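Local coordinates for protein endonuclease and methylase LlaGI (Lactococcus lactis, PDB 5FFJ) that probably recognises and methylates specific DNA as the nuclease-deleted form of a single-chain Type ISP restriction-modification enzyme that couples a helicase-like ATPase to a methyltransferase and a specificity domain, at residues L1283-W1293 against L1381-T1392. Sequence-based numbering, arbitrary orientation.
Sequences LHLNYENQPIW and LLLSVITVSMRT
Trp1293 lies against Met1390, whose CB sits over one face of the indole, 3.5 Å from the centroid of the six-membered ring and 8° off its normal. Bent at chi2 and chi3, the methionine curls along that face, which brings CE to 3.6 Å from Trp1293 NE1 and holds SD above the five-membered ring in a more distant Met-aromatic contact. Beside it, Thr1387 CG2 packs against the backbone at Pro1291 O and Trp1293 N, while its OG1 bonds back to Ser1384 O on a lone pair. Apolar packing continues at Leu1283: CD2 reaches Arg1391 CG, and the side chain slides past Val1388. Leu1381 CD1 meets the edge of the Tyr1287 ring.

Two hydrogen bonds cross the interface. His1284 NE2 donates to Thr1392 OG1 (3.0 Å, N-H...O angle 159°), which lies close to the imidazole plane; ND1 is held by Tyr1241. Gln1290 N donates to Ser1384 OG at 2.7 Å in a bent bond (138° at the hydrogen), tying the loop beyond a type I turn to the helix; that hydroxyl also bonds Asn1380 O.

The end of helix 1270-1285 and its following loop thus run along one side of helix 1377-1398, which also packs on helix 1346-1353 and strand 1327-1330, while His1284 touches strand 1194-1197 of the specificity domain.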
loop_
_atom_site.group_PDB
_atom_site.type_symbol
_atom_site.label_atom_id
_atom_site.label_comp_id
_atom_site.label_asym_id
_atom_site.label_seq_id
_atom_site.Cartn_x
_atom_site.Cartn_y
_atom_site.Cartn_z
ATOM N N LEU A 1283 6.030 32.280 31.542
ATOM C CA LEU A 1283 4.708 31.712 31.302
ATOM C C LEU A 1283 4.785 30.327 30.666
ATOM O O LEU A 1283 4.070 29.409 31.069
ATOM C CB LEU A 1283 3.895 32.642 30.400
ATOM C CG LEU A 1283 2.438 32.240 30.172
ATOM C CD1 LEU A 1283 1.615 32.476 31.430
ATOM C CD2 LEU A 1283 1.857 32.996 28.991
ATOM N N HIS A 1284 5.652 30.187 29.669
ATOM C CA HIS A 1284 5.720 28.965 28.876
ATOM C C HIS A 1284 6.456 27.836 29.590
ATOM O O HIS A 1284 6.324 26.671 29.217
ATOM C CB HIS A 1284 6.391 29.255 27.535
ATOM C CG HIS A 1284 5.610 30.192 26.667
ATOM N ND1 HIS A 1284 6.181 30.905 25.635
ATOM C CD2 HIS A 1284 4.301 30.535 26.682
ATOM C CE1 HIS A 1284 5.258 31.646 25.052
ATOM N NE2 HIS A 1284 4.108 31.441 25.667
ATOM N N LEU A 1285 7.235 28.180 30.609
ATOM C CA LEU A 1285 7.899 27.172 31.423
ATOM C C LEU A 1285 6.934 26.637 32.475
ATOM O O LEU A 1285 6.920 25.440 32.767
ATOM C CB LEU A 1285 9.150 27.747 32.091
ATOM C CG LEU A 1285 10.345 28.087 31.196
ATOM C CD1 LEU A 1285 11.486 28.662 32.029
ATOM C CD2 LEU A 1285 10.817 26.867 30.423
ATOM N N ASN A 1286 6.119 27.531 33.031
ATOM C CA ASN A 1286 5.134 27.161 34.041
ATOM C C ASN A 1286 3.768 26.872 33.419
ATOM O O ASN A 1286 2.728 27.108 34.036
ATOM C CB ASN A 1286 5.005 28.272 35.084
ATOM C CG ASN A 1286 6.313 28.566 35.790
ATOM O OD1 ASN A 1286 6.738 27.817 36.669
ATOM N ND2 ASN A 1286 6.953 29.670 35.417
ATOM N N TYR A 1287 3.783 26.344 32.200
ATOM C CA TYR A 1287 2.565 26.122 31.430
ATOM C C TYR A 1287 1.589 25.135 32.078
ATOM O O TYR A 1287 0.398 25.148 31.767
ATOM C CB TYR A 1287 2.929 25.618 30.033
ATOM C CG TYR A 1287 3.518 24.222 30.026
ATOM C CD1 TYR A 1287 2.703 23.107 29.884
ATOM C CD2 TYR A 1287 4.885 24.022 30.167
ATOM C CE1 TYR A 1287 3.232 21.831 29.878
ATOM C CE2 TYR A 1287 5.424 22.745 30.159
ATOM C CZ TYR A 1287 4.590 21.655 30.015
ATOM O OH TYR A 1287 5.109 20.380 30.007
ATOM N N GLU A 1288 2.085 24.283 32.971
ATOM C CA GLU A 1288 1.284 23.169 33.481
ATOM C C GLU A 1288 0.476 23.550 34.722
ATOM O O GLU A 1288 -0.397 22.793 35.154
ATOM C CB GLU A 1288 2.170 21.948 33.790
ATOM C CG GLU A 1288 3.671 22.215 33.914
ATOM C CD GLU A 1288 4.470 20.945 34.170
ATOM O OE1 GLU A 1288 5.524 21.023 34.839
ATOM O OE2 GLU A 1288 4.048 19.865 33.700
ATOM N N ASN A 1289 0.759 24.720 35.287
ATOM C CA ASN A 1289 -0.019 25.234 36.414
ATOM C C ASN A 1289 -0.165 26.746 36.348
ATOM O O ASN A 1289 0.766 27.487 36.665
ATOM C CB ASN A 1289 0.619 24.832 37.742
ATOM C CG ASN A 1289 0.339 23.390 38.105
ATOM O OD1 ASN A 1289 -0.789 23.038 38.452
ATOM N ND2 ASN A 1289 1.364 22.547 38.030
ATOM N N GLN A 1290 -1.353 27.187 35.946
ATOM C CA GLN A 1290 -1.632 28.599 35.723
ATOM C C GLN A 1290 -3.064 28.908 36.157
ATOM O O GLN A 1290 -3.955 28.082 35.956
ATOM C CB GLN A 1290 -1.430 28.945 34.246
ATOM C CG GLN A 1290 -0.867 30.329 33.979
ATOM C CD GLN A 1290 0.553 30.490 34.487
ATOM O OE1 GLN A 1290 1.361 29.565 34.408
ATOM N NE2 GLN A 1290 0.862 31.668 35.014
ATOM N N PRO A 1291 -3.293 30.091 36.759
ATOM C CA PRO A 1291 -4.649 30.464 37.184
ATOM C C PRO A 1291 -5.671 30.402 36.054
ATOM O O PRO A 1291 -5.436 30.990 35.002
ATOM C CB PRO A 1291 -4.477 31.905 37.670
ATOM C CG PRO A 1291 -3.063 32.005 38.070
ATOM C CD PRO A 1291 -2.306 31.119 37.135
ATOM N N ILE A 1292 -6.786 29.709 36.281
ATOM C CA ILE A 1292 -7.836 29.555 35.273
ATOM C C ILE A 1292 -8.390 30.904 34.818
ATOM O O ILE A 1292 -8.503 31.839 35.612
ATOM C CB ILE A 1292 -8.999 28.684 35.808
ATOM C CG1 ILE A 1292 -10.023 28.418 34.702
ATOM C CG2 ILE A 1292 -9.665 29.349 37.008
ATOM C CD1 ILE A 1292 -11.018 27.330 35.046
ATOM N N TRP A 1293 -8.731 31.002 33.535
ATOM C CA TRP A 1293 -9.256 32.246 32.979
ATOM C C TRP A 1293 -10.633 32.540 33.568
ATOM O O TRP A 1293 -11.288 31.649 34.110
ATOM C CB TRP A 1293 -9.326 32.169 31.454
ATOM C CG TRP A 1293 -9.229 33.502 30.771
ATOM C CD1 TRP A 1293 -10.228 34.162 30.121
ATOM C CD2 TRP A 1293 -8.066 34.338 30.673
ATOM N NE1 TRP A 1293 -9.763 35.355 29.622
ATOM C CE2 TRP A 1293 -8.439 35.486 29.946
ATOM C CE3 TRP A 1293 -6.748 34.226 31.127
ATOM C CZ2 TRP A 1293 -7.543 36.516 29.663
ATOM C CZ3 TRP A 1293 -5.859 35.251 30.845
ATOM C CH2 TRP A 1293 -6.261 36.381 30.120
ATOM N N LEU A 1381 -3.449 20.856 33.508
ATOM C CA LEU A 1381 -2.634 21.251 32.368
ATOM C C LEU A 1381 -3.485 21.931 31.301
ATOM O O LEU A 1381 -3.139 23.013 30.824
ATOM C CB LEU A 1381 -1.919 20.033 31.781
ATOM C CG LEU A 1381 -1.201 20.230 30.443
ATOM C CD1 LEU A 1381 -0.106 21.282 30.547
ATOM C CD2 LEU A 1381 -0.630 18.910 29.963
ATOM N N LEU A 1382 -4.595 21.295 30.936
ATOM C CA LEU A 1382 -5.494 21.839 29.924
ATOM C C LEU A 1382 -5.937 23.247 30.294
ATOM O O LEU A 1382 -5.771 24.186 29.515
ATOM C CB LEU A 1382 -6.719 20.939 29.749
ATOM C CG LEU A 1382 -7.879 21.546 28.954
ATOM C CD1 LEU A 1382 -7.481 21.773 27.505
ATOM C CD2 LEU A 1382 -9.109 20.667 29.048
ATOM N N LEU A 1383 -6.506 23.378 31.486
ATOM C CA LEU A 1383 -7.005 24.660 31.964
ATOM C C LEU A 1383 -5.912 25.723 31.919
ATOM O O LEU A 1383 -6.151 26.844 31.475
ATOM C CB LEU A 1383 -7.546 24.522 33.390
ATOM C CG LEU A 1383 -8.791 23.648 33.569
ATOM C CD1 LEU A 1383 -9.169 23.552 35.042
ATOM C CD2 LEU A 1383 -9.963 24.180 32.759
ATOM N N SER A 1384 -4.715 25.358 32.368
ATOM C CA SER A 1384 -3.592 26.290 32.401
ATOM C C SER A 1384 -3.208 26.742 30.999
ATOM O O SER A 1384 -2.988 27.930 30.764
ATOM C CB SER A 1384 -2.384 25.653 33.091
ATOM O OG SER A 1384 -2.656 25.375 34.454
ATOM N N VAL A 1385 -3.136 25.790 30.074
ATOM C CA VAL A 1385 -2.736 26.077 28.699
ATOM C C VAL A 1385 -3.684 27.077 28.031
ATOM O O VAL A 1385 -3.252 27.880 27.201
ATOM C CB VAL A 1385 -2.662 24.775 27.866
ATOM C CG1 VAL A 1385 -2.650 25.069 26.370
ATOM C CG2 VAL A 1385 -1.421 23.983 28.248
ATOM N N ILE A 1386 -4.966 27.030 28.388
ATOM C CA ILE A 1386 -5.926 28.002 27.872
ATOM C C ILE A 1386 -5.520 29.417 28.267
ATOM O O ILE A 1386 -5.612 30.343 27.466
ATOM C CB ILE A 1386 -7.361 27.741 28.384
ATOM C CG1 ILE A 1386 -7.861 26.375 27.911
ATOM C CG2 ILE A 1386 -8.308 28.845 27.899
ATOM C CD1 ILE A 1386 -9.254 26.015 28.395
ATOM N N THR A 1387 -5.085 29.582 29.511
ATOM C CA THR A 1387 -4.750 30.905 30.028
ATOM C C THR A 1387 -3.337 31.284 29.606
ATOM O O THR A 1387 -3.015 32.466 29.490
ATOM C CB THR A 1387 -4.871 30.962 31.559
ATOM O OG1 THR A 1387 -3.676 30.447 32.158
ATOM C CG2 THR A 1387 -6.082 30.151 32.025
ATOM N N VAL A 1388 -2.497 30.277 29.382
ATOM C CA VAL A 1388 -1.203 30.500 28.750
ATOM C C VAL A 1388 -1.428 31.078 27.359
ATOM O O VAL A 1388 -0.758 32.026 26.953
ATOM C CB VAL A 1388 -0.379 29.201 28.648
ATOM C CG1 VAL A 1388 0.809 29.379 27.699
ATOM C CG2 VAL A 1388 0.104 28.767 30.023
ATOM N N SER A 1389 -2.374 30.490 26.633
ATOM C CA SER A 1389 -2.755 30.979 25.313
ATOM C C SER A 1389 -3.245 32.426 25.364
ATOM O O SER A 1389 -2.772 33.276 24.609
ATOM C CB SER A 1389 -3.839 30.084 24.711
ATOM O OG SER A 1389 -3.280 28.932 24.106
ATOM N N MET A 1390 -4.197 32.698 26.252
ATOM C CA MET A 1390 -4.750 34.041 26.391
ATOM C C MET A 1390 -3.672 35.035 26.801
ATOM O O MET A 1390 -3.603 36.147 26.276
ATOM C CB MET A 1390 -5.882 34.056 27.420
ATOM C CG MET A 1390 -7.112 33.276 27.000
ATOM S SD MET A 1390 -7.938 33.972 25.558
ATOM C CE MET A 1390 -8.500 35.546 26.205
ATOM N N ARG A 1391 -2.830 34.625 27.744
ATOM C CA ARG A 1391 -1.787 35.500 28.263
ATOM C C ARG A 1391 -0.713 35.784 27.216
ATOM O O ARG A 1391 -0.208 36.904 27.133
ATOM C CB ARG A 1391 -1.151 34.886 29.513
ATOM C CG ARG A 1391 -0.018 35.710 30.116
ATOM C CD ARG A 1391 -0.480 37.107 30.499
ATOM N NE ARG A 1391 0.600 37.906 31.071
ATOM C CZ ARG A 1391 0.542 39.222 31.248
ATOM N NH1 ARG A 1391 1.574 39.866 31.775
ATOM N NH2 ARG A 1391 -0.543 39.897 30.896
ATOM N N THR A 1392 -0.369 34.777 26.418
ATOM C CA THR A 1392 0.682 34.920 25.417
ATOM C C THR A 1392 0.299 35.967 24.377
ATOM O O THR A 1392 1.109 36.819 24.011
ATOM C CB THR A 1392 0.971 33.583 24.707
ATOM O OG1 THR A 1392 1.307 32.585 25.676
ATOM C CG2 THR A 1392 2.124 33.724 23.729
#